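Local coordinates for protein diguanylate cyclase (Marinobacter aquaeolei VT8, PDB 3IGN) that probably catalyses the condensation of two GTP molecules into cyclic di-GMP and binds that product through its GGDEF domain, at residues R104-C107 with E108-E112; A135-T138 with E139-N143. All blocks are in the same frame, centred on the assembly; numbering follows the deposited sequence.

Overall arrangement
Two neighbourhoods of one GGDEF domain illustrate two kinds of local contact, one along a helix and one round a strand-to-helix bend. Following the chain from its N terminus, the central mixed sheet is largely laid down before helix 100-115, which carries contact 1 within two of its turns and offers one flank to cyclic di-GMP. The chain then passes through a small hairpin (119-120 and 125-126) into strand 130-136. Contact 2 closes the bend leading from this strand to helix 144-160. The two follow in series, neither nested nor crossing, the centres of contact 1 and contact 2 lying about 22 Å apart. C107 rests on M132 and I134 of strand 130-136, whose A135 packs on K150 and A151 of helix 144-160.

Contact 1 (R104-C107 with E108-E112); sequences RVIC and ERIRE. With C2E (9,9'-[(2R,3R,3aS,5S,7aR,9R,10R,10aS,12S,14aR)-3,5,10,12-tetrahydroxy-5,12-dioxidooctahydro-2H,7H-difuro[3,2-d:3',2'-j][1,3,7,9,2,8]tetraoxadiphosphacyclododecine-2,9-diyl]bis(2-amino-1,9-dihydro-6H-purin-6-one)), chain B.
I106 and R109, one helical turn apart, work as a pair on one guanine of cyclic di-GMP. The site is consistent with the inhibitory I-site of GGDEF domains, whose RxxD motif supplies R78 and D81, both hydrogen-bonded to the ligand. R109 reads the Hoogsteen edge of the base with two nitrogens: NH1 gives a fairly straight bond to N7 (3.2 Å, 164°), and NH2 reaches O6 at 3.0 Å with a more bent geometry. I106 lies over the same purine, its CB 3.6 Å from C5 and CG2 near C5 and C4, while V105 CG1 packs 3.4 Å from the sugar carbon C5'. Behind this first shell, the R109 chain runs extended until chi3 (66°) kinks it back, laying one face of the guanidinium over I106 CA, and I106 CD1 reaches R109 NH2 at 3.4 Å. The carbonyl of N76 takes a further bond from NH2, and a second cyclic di-GMP touches this arginine. I106 CD1 packs in turn on I110 CD1 (3.8 Å), and I110 touches I93 of strand 90-96. An alanine at I106 lacks CG1, CG2 and CD1, and would probably leave the guanidinium without the methyl beside NH2 and open a gap between the purine and I110. Farther along, R111 holds E108 side-on: NE meets OE1 at 2.9 Å and NH2 meets OE2 at 2.8 Å, both from above the carboxylate plane.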
loop_
_atom_site.group_PDB
_atom_site.type_symbol
_atom_site.label_atom_id
_atom_site.label_comp_id
_atom_site.label_asym_id
_atom_site.label_seq_id
_atom_site.Cartn_x
_atom_site.Cartn_y
_atom_site.Cartn_z
ATOM N N ARG A 104 -1.187 1.331 -12.032
ATOM C CA ARG A 104 -1.606 -0.057 -12.132
ATOM C C ARG A 104 -0.415 -0.963 -12.435
ATOM O O ARG A 104 -0.333 -2.067 -11.920
ATOM C CB ARG A 104 -2.677 -0.181 -13.211
ATOM C CG ARG A 104 -3.392 -1.522 -13.217
ATOM C CD ARG A 104 -4.096 -1.742 -14.531
ATOM N NE ARG A 104 -5.369 -1.042 -14.623
ATOM C CZ ARG A 104 -6.428 -1.328 -13.877
ATOM N NH1 ARG A 104 -6.356 -2.300 -12.983
ATOM N NH2 ARG A 104 -7.556 -0.652 -14.038
ATOM N N VAL A 105 0.527 -0.478 -13.236
ATOM C CA VAL A 105 1.712 -1.264 -13.585
ATOM C C VAL A 105 2.563 -1.626 -12.372
ATOM O O VAL A 105 2.900 -2.790 -12.179
ATOM C CB VAL A 105 2.610 -0.514 -14.612
ATOM C CG1 VAL A 105 3.867 -1.325 -14.873
ATOM C CG2 VAL A 105 1.844 -0.266 -15.886
ATOM N N ILE A 106 2.916 -0.636 -11.559
ATOM C CA ILE A 106 3.714 -0.902 -10.373
ATOM C C ILE A 106 2.900 -1.751 -9.400
ATOM O O ILE A 106 3.434 -2.666 -8.774
ATOM C CB ILE A 106 4.184 0.432 -9.691
ATOM C CG1 ILE A 106 4.349 0.251 -8.176
ATOM C CG2 ILE A 106 3.220 1.551 -9.993
ATOM C CD1 ILE A 106 5.585 -0.517 -7.760
ATOM N N CYS A 107 1.607 -1.462 -9.277
ATOM C CA CYS A 107 0.769 -2.238 -8.375
ATOM C C CYS A 107 0.704 -3.707 -8.798
ATOM O O CYS A 107 0.847 -4.601 -7.967
ATOM C CB CYS A 107 -0.631 -1.625 -8.298
ATOM S SG CYS A 107 -0.683 -0.103 -7.288
ATOM N N GLU A 108 0.512 -3.953 -10.088
ATOM C CA GLU A 108 0.455 -5.320 -10.597
ATOM C C GLU A 108 1.778 -6.039 -10.356
ATOM O O GLU A 108 1.793 -7.211 -9.980
ATOM C CB GLU A 108 0.132 -5.311 -12.090
ATOM C CG GLU A 108 0.219 -6.672 -12.772
ATOM C CD GLU A 108 -0.795 -7.672 -12.244
ATOM O OE1 GLU A 108 -1.663 -7.285 -11.426
ATOM O OE2 GLU A 108 -0.726 -8.850 -12.658
ATOM N N ARG A 109 2.887 -5.334 -10.569
ATOM C CA ARG A 109 4.202 -5.925 -10.365
ATOM C C ARG A 109 4.329 -6.355 -8.908
ATOM O O ARG A 109 4.855 -7.423 -8.615
ATOM C CB ARG A 109 5.308 -4.924 -10.726
ATOM C CG ARG A 109 6.681 -5.560 -10.870
ATOM C CD ARG A 109 7.695 -4.602 -11.492
ATOM N NE ARG A 109 7.974 -3.455 -10.631
ATOM C CZ ARG A 109 7.679 -2.199 -10.946
ATOM N NH1 ARG A 109 7.094 -1.923 -12.101
ATOM N NH2 ARG A 109 7.963 -1.218 -10.098
ATOM N N ILE A 110 3.834 -5.530 -7.990
ATOM C CA ILE A 110 3.888 -5.881 -6.578
ATOM C C ILE A 110 2.918 -7.034 -6.293
ATOM O O ILE A 110 3.269 -7.995 -5.600
ATOM C CB ILE A 110 3.528 -4.676 -5.664
ATOM C CG1 ILE A 110 4.700 -3.692 -5.592
ATOM C CG2 ILE A 110 3.202 -5.172 -4.266
ATOM C CD1 ILE A 110 4.430 -2.468 -4.726
ATOM N N ARG A 111 1.701 -6.947 -6.828
ATOM C CA ARG A 111 0.713 -8.008 -6.617
ATOM C C ARG A 111 1.280 -9.353 -7.036
ATOM O O ARG A 111 1.192 -10.331 -6.300
ATOM C CB ARG A 111 -0.557 -7.761 -7.437
ATOM C CG ARG A 111 -1.723 -8.694 -7.078
ATOM C CD ARG A 111 -2.759 -8.750 -8.194
ATOM N NE ARG A 111 -2.167 -9.263 -9.425
ATOM C CZ ARG A 111 -1.770 -10.519 -9.595
ATOM N NH1 ARG A 111 -1.915 -11.402 -8.616
ATOM N NH2 ARG A 111 -1.196 -10.887 -10.732
ATOM N N GLU A 112 1.858 -9.396 -8.231
ATOM C CA GLU A 112 2.419 -10.634 -8.755
ATOM C C GLU A 112 3.593 -11.128 -7.923
ATOM O O GLU A 112 3.723 -12.328 -7.674
ATOM C CB GLU A 112 2.857 -10.436 -10.207
ATOM C CG GLU A 112 2.962 -11.733 -10.996
ATOM C CD GLU A 112 3.259 -11.495 -12.468
ATOM O OE1 GLU A 112 2.764 -10.487 -13.016
ATOM O OE2 GLU A 112 3.972 -12.322 -13.077
HETATM P P1 C2E B . 7.050 -0.743 -17.813
HETATM O O2P C2E B . 7.496 -1.312 -16.375
HETATM O O1P C2E B . 6.101 -1.691 -18.446
HETATM O "O5'" C2E B . 6.351 0.674 -17.683
HETATM C "C5'" C2E B . 5.575 1.002 -16.595
HETATM C "C4'" C2E B . 5.054 2.436 -16.651
HETATM O "O4'" C2E B . 4.293 2.560 -15.442
HETATM C "C3'" C2E B . 6.205 3.473 -16.608
HETATM O "O3'" C2E B . 6.323 4.396 -17.702
HETATM C "C2'" C2E B . 6.065 4.154 -15.259
HETATM O "O2'" C2E B . 5.942 5.568 -15.416
HETATM C "C1'" C2E B . 4.903 3.495 -14.527
HETATM N N9 C2E B . 5.616 2.794 -13.434
HETATM C C8 C2E B . 6.101 1.501 -13.447
HETATM N N7 C2E B . 6.693 1.207 -12.350
HETATM C C5 C2E B . 6.642 2.277 -11.537
HETATM C C6 C2E B . 7.122 2.546 -10.231
HETATM O O6 C2E B . 7.733 1.693 -9.601
HETATM N N1 C2E B . 6.885 3.787 -9.696
HETATM C C2 C2E B . 6.196 4.748 -10.404
HETATM N N2 C2E B . 5.971 5.974 -9.840
HETATM N N3 C2E B . 5.749 4.509 -11.627
HETATM C C4 C2E B . 5.945 3.309 -12.219
HETATM P P11 C2E B . 7.890 4.637 -18.022
HETATM O O21 C2E B . 8.696 5.200 -16.741
HETATM O O11 C2E B . 8.040 5.590 -19.144
HETATM O O5A C2E B . 8.416 3.189 -18.439
HETATM C C5A C2E B . 9.740 2.893 -18.659
HETATM C C4A C2E B . 9.933 1.436 -19.079
HETATM O O4A C2E B . 11.351 1.234 -19.085
HETATM C C3A C2E B . 9.288 0.414 -18.122
HETATM O O3A C2E B . 8.356 -0.469 -18.703
HETATM C C2A C2E B . 10.431 -0.315 -17.474
HETATM O O2A C2E B . 10.351 -1.735 -17.659
HETATM C C1A C2E B . 11.713 0.283 -18.026
HETATM N N91 C2E B . 12.208 0.938 -16.787
HETATM C C81 C2E B . 12.073 2.264 -16.422
HETATM N N71 C2E B . 12.604 2.474 -15.263
HETATM C C51 C2E B . 13.116 1.323 -14.795
HETATM C C61 C2E B . 13.796 0.952 -13.599
HETATM O O61 C2E B . 14.028 1.780 -12.734
HETATM N N11 C2E B . 14.187 -0.351 -13.443
HETATM C C21 C2E B . 13.922 -1.289 -14.418
HETATM N N21 C2E B . 14.326 -2.589 -14.231
HETATM N N31 C2E B . 13.285 -0.958 -15.536
HETATM C C41 C2E B . 12.870 0.319 -15.762
#

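Contact 2 (A135-T138 with E139-N143); sequences AQLT and ETPEN
T138 turns its hydroxyl between its own backbone N and carbonyl carbon (chi1 74°), and this places OG1 within reach of the T140 amide N-H two residues on. The amide donates to it, with T140 N and T138 OG1 3.0 Å apart and an N-H...O angle of 157°. A threonine oxygen accepting the N-H of residue i+2 in this way defines an ST turn, which here bends the chain just after strand 130-136. T138 OG1 also has a water oxygen 2.6 Å away. That water makes a weak, long link to T140 OG1 as well. Beside the hydroxyl lies the proline ring, with P141 CD 3.4 Å from T138 OG1. A second water bridges two acceptors of the bend, T138 O and P141 O, donating a hydrogen to each at 2.8 Å. With CG anti to the backbone N (chi1 -177°), L137 extends CD1 to P141 CG, 4.0 Å away, and the leucine and proline side chains run antiparallel past one another. The bend joins the end of strand 130-136 to helix 144-160, where N143 is the N-cap and its OD1 accepts from the backbone N of Q146. L137 pairs through its backbone with T40 and packs its side chain on W147, Y30 and F33. Helix 19-36 also reaches the bend through R34, bonded to E139 O, and Y30, bonded to P141 O, so the turn lies between the start of strand 40-47 and helices 19-36 and 144-160.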
loop_
_atom_site.group_PDB
_atom_site.type_symbol
_atom_site.label_atom_id
_atom_site.label_comp_id
_atom_site.label_asym_id
_atom_site.label_seq_id
_atom_site.Cartn_x
_atom_site.Cartn_y
_atom_site.Cartn_z
ATOM N N ALA A 135 -5.990 5.528 -6.592
ATOM C CA ALA A 135 -6.777 6.720 -6.816
ATOM C C ALA A 135 -5.866 7.829 -7.312
ATOM O O ALA A 135 -4.999 8.315 -6.576
ATOM C CB ALA A 135 -7.493 7.162 -5.534
ATOM N N GLN A 136 -6.032 8.207 -8.573
ATOM C CA GLN A 136 -5.245 9.314 -9.096
ATOM C C GLN A 136 -5.952 10.552 -8.563
ATOM O O GLN A 136 -7.180 10.598 -8.497
ATOM C CB GLN A 136 -5.229 9.330 -10.629
ATOM C CG GLN A 136 -4.610 10.626 -11.188
ATOM C CD GLN A 136 -4.323 10.560 -12.678
ATOM O OE1 GLN A 136 -4.596 9.555 -13.325
ATOM N NE2 GLN A 136 -3.765 11.645 -13.230
ATOM N N LEU A 137 -5.182 11.553 -8.166
ATOM C CA LEU A 137 -5.756 12.773 -7.639
ATOM C C LEU A 137 -6.358 13.663 -8.720
ATOM O O LEU A 137 -5.722 13.936 -9.736
ATOM C CB LEU A 137 -4.683 13.545 -6.865
ATOM C CG LEU A 137 -5.068 14.844 -6.150
ATOM C CD1 LEU A 137 -6.228 14.618 -5.193
ATOM C CD2 LEU A 137 -3.844 15.373 -5.397
ATOM N N THR A 138 -7.597 14.090 -8.497
ATOM C CA THR A 138 -8.302 14.984 -9.414
ATOM C C THR A 138 -8.556 16.263 -8.620
ATOM O O THR A 138 -8.138 16.376 -7.472
ATOM C CB THR A 138 -9.666 14.407 -9.843
ATOM O OG1 THR A 138 -10.592 14.508 -8.752
ATOM C CG2 THR A 138 -9.526 12.955 -10.244
ATOM N N GLU A 139 -9.236 17.234 -9.221
ATOM C CA GLU A 139 -9.526 18.475 -8.515
ATOM C C GLU A 139 -10.660 18.323 -7.502
ATOM O O GLU A 139 -10.893 19.215 -6.694
ATOM C CB GLU A 139 -9.913 19.580 -9.508
ATOM C CG GLU A 139 -8.766 20.131 -10.338
ATOM C CD GLU A 139 -9.199 21.303 -11.201
ATOM O OE1 GLU A 139 -10.246 21.908 -10.883
ATOM O OE2 GLU A 139 -8.492 21.629 -12.180
ATOM N N THR A 140 -11.358 17.193 -7.525
ATOM C CA THR A 140 -12.488 17.029 -6.616
ATOM C C THR A 140 -12.187 16.955 -5.115
ATOM O O THR A 140 -12.742 17.736 -4.346
ATOM C CB THR A 140 -13.349 15.831 -7.039
ATOM O OG1 THR A 140 -13.689 15.979 -8.426
ATOM C CG2 THR A 140 -14.640 15.781 -6.228
ATOM N N PRO A 141 -11.306 16.037 -4.673
ATOM C CA PRO A 141 -11.011 15.956 -3.231
ATOM C C PRO A 141 -10.649 17.324 -2.659
ATOM O O PRO A 141 -9.785 18.003 -3.204
ATOM C CB PRO A 141 -9.834 14.984 -3.176
ATOM C CG PRO A 141 -10.090 14.083 -4.343
ATOM C CD PRO A 141 -10.514 15.053 -5.429
ATOM N N GLU A 142 -11.278 17.722 -1.552
ATOM C CA GLU A 142 -10.998 19.037 -0.970
ATOM C C GLU A 142 -9.868 19.086 0.063
ATOM O O GLU A 142 -9.516 20.161 0.567
ATOM C CB GLU A 142 -12.277 19.615 -0.371
ATOM C CG GLU A 142 -13.460 19.503 -1.322
ATOM C CD GLU A 142 -14.546 20.515 -1.039
ATOM O OE1 GLU A 142 -14.581 21.067 0.080
ATOM O OE2 GLU A 142 -15.378 20.749 -1.935
ATOM N N ASN A 143 -9.331 17.923 0.402
ATOM C CA ASN A 143 -8.201 17.829 1.321
ATOM C C ASN A 143 -7.583 16.447 1.093
ATOM O O ASN A 143 -8.186 15.592 0.439
ATOM C CB ASN A 143 -8.633 18.035 2.782
ATOM C CG ASN A 143 -9.661 17.038 3.233
ATOM O OD1 ASN A 143 -9.448 15.837 3.144
ATOM N ND2 ASN A 143 -10.781 17.531 3.738
HETATM O O HOH W 1 -7.960 18.162 -5.311
HETATM O O HOH W 2 -12.602 12.895 -9.265
#